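Local coordinates for protein thiamine phosphate pyrophosphorylase (PDB 3CEU) that probably makes thiamine phosphate by joining the pyrimidine and thiazole halves of the vitamin, as a TIM-barrel enzyme of thiamine diphosphate biosynthesis, at residues V147-G152 with F164-A169. Sequence-based numbering, arbitrary orientation.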
loop_
_atom_site.group_PDB
_atom_site.type_symbol
_atom_site.label_atom_id
_atom_site.label_comp_id
_atom_site.label_asym_id
_atom_site.label_seq_id
_atom_site.Cartn_x
_atom_site.Cartn_y
_atom_site.Cartn_z
ATOM N N VAL A 147 -0.768 -8.649 8.193
ATOM C CA VAL A 147 -1.380 -7.356 8.467
ATOM C C VAL A 147 -0.432 -6.214 8.119
ATOM O O VAL A 147 0.734 -6.206 8.523
ATOM C CB VAL A 147 -1.791 -7.243 9.937
ATOM C CG1 VAL A 147 -0.597 -7.472 10.826
ATOM C CG2 VAL A 147 -2.412 -5.876 10.198
HETATM N N MSE A 148 -0.929 -5.254 7.355
HETATM C CA MSE A 148 -0.103 -4.131 6.948
HETATM C C MSE A 148 -0.497 -2.876 7.721
HETATM O O MSE A 148 -1.670 -2.505 7.780
HETATM C CB MSE A 148 -0.245 -3.907 5.438
HETATM C CG MSE A 148 -0.141 -5.197 4.603
HETATM SE SE MSE A 148 1.440 -6.317 4.941
HETATM C CE MSE A 148 1.141 -7.664 3.579
ATOM N N ALA A 149 0.485 -2.224 8.329
ATOM C CA ALA A 149 0.198 -1.031 9.106
ATOM C C ALA A 149 0.013 0.174 8.191
ATOM O O ALA A 149 0.769 0.375 7.249
ATOM C CB ALA A 149 1.321 -0.779 10.106
ATOM N N LEU A 150 -1.008 0.971 8.473
ATOM C CA LEU A 150 -1.294 2.150 7.675
ATOM C C LEU A 150 -1.786 3.307 8.525
ATOM O O LEU A 150 -2.530 3.115 9.490
ATOM C CB LEU A 150 -2.352 1.827 6.614
ATOM C CG LEU A 150 -3.120 3.016 6.006
ATOM C CD1 LEU A 150 -2.190 3.881 5.149
ATOM C CD2 LEU A 150 -4.276 2.486 5.177
ATOM N N GLY A 151 -1.376 4.514 8.153
ATOM C CA GLY A 151 -1.817 5.684 8.883
ATOM C C GLY A 151 -0.741 6.396 9.675
ATOM O O GLY A 151 -0.364 5.965 10.768
ATOM N N GLY A 152 -0.249 7.493 9.111
ATOM C CA GLY A 152 0.764 8.289 9.773
ATOM C C GLY A 152 2.115 7.629 9.908
ATOM O O GLY A 152 2.784 7.779 10.927
ATOM N N PHE A 164 6.536 -4.001 15.999
ATOM C CA PHE A 164 5.233 -4.503 16.418
ATOM C C PHE A 164 4.894 -5.844 15.763
ATOM O O PHE A 164 3.884 -6.462 16.096
ATOM C CB PHE A 164 4.146 -3.482 16.081
ATOM C CG PHE A 164 4.077 -2.321 17.038
ATOM C CD1 PHE A 164 4.310 -1.025 16.598
ATOM C CD2 PHE A 164 3.738 -2.520 18.371
ATOM C CE1 PHE A 164 4.203 0.060 17.466
ATOM C CE2 PHE A 164 3.628 -1.439 19.252
ATOM C CZ PHE A 164 3.860 -0.149 18.797
ATOM N N GLY A 165 5.729 -6.284 14.825
ATOM C CA GLY A 165 5.485 -7.554 14.164
ATOM C C GLY A 165 4.686 -7.460 12.875
ATOM O O GLY A 165 4.342 -8.487 12.283
ATOM N N PHE A 166 4.381 -6.235 12.448
ATOM C CA PHE A 166 3.630 -6.000 11.216
ATOM C C PHE A 166 4.330 -6.629 10.016
ATOM O O PHE A 166 5.550 -6.538 9.874
ATOM C CB PHE A 166 3.456 -4.492 10.970
ATOM C CG PHE A 166 2.338 -3.866 11.768
ATOM C CD1 PHE A 166 1.009 -4.212 11.521
ATOM C CD2 PHE A 166 2.611 -2.947 12.780
ATOM C CE1 PHE A 166 -0.029 -3.660 12.268
ATOM C CE2 PHE A 166 1.577 -2.390 13.532
ATOM C CZ PHE A 166 0.250 -2.753 13.271
ATOM N N GLY A 167 3.557 -7.269 9.148
ATOM C CA GLY A 167 4.140 -7.883 7.966
ATOM C C GLY A 167 4.431 -6.853 6.885
ATOM O O GLY A 167 4.874 -7.200 5.791
ATOM N N GLY A 168 4.175 -5.581 7.185
ATOM C CA GLY A 168 4.432 -4.541 6.209
ATOM C C GLY A 168 3.966 -3.163 6.633
ATOM O O GLY A 168 3.240 -2.999 7.612
ATOM N N ALA A 169 4.395 -2.154 5.892
ATOM C CA ALA A 169 3.995 -0.793 6.204
ATOM C C ALA A 169 3.474 -0.166 4.929
ATOM O O ALA A 169 4.018 -0.392 3.848
ATOM C CB ALA A 169 5.183 -0.001 6.757
#
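A149 and F166 meet where the last two parallel strands of a TIM barrel, 147-150 and 168-171, come side by side, joined by helix 158-163 in a beta-alpha-beta crossover. One good and one weak backbone bond join the two segments. The N-H of A149 gives a nearly straight bond to G168 O (3.0 Å, 164° at the hydrogen); one step earlier, G167 N makes a weak, bent bond to V147 O at 3.1 Å. Two CA-H...O contacts, M148 CA to G168 O and A169 CA to A149 O, lie between the same strands. The other edge of 147-150 bonds to strand 110-113 through M148 and L150, and A149 also bonds to V170, carrying the ladder with 168-171 one step further.

Apolar contacts gather on F166, just after the Schellman motif at G165, where helix 158-163 ends. With CG anti to the carbonyl carbon (chi1 -81°), the F166 ring is set against strand 147-150, A149 CB lying over the centre of one face in a CH-pi contact of 3.5 Å to the centroid. V147 crosses the ring obliquely, with both methyls near CD1 and CE1, and I161 of the helix touches both F166 and A149. M148, a selenomethionine, turns to the other side of the sheet from A149; its chain bends at chi2 (-52°), and SE lies against the backbone of G167 and G168, 3.6 Å from G167 C.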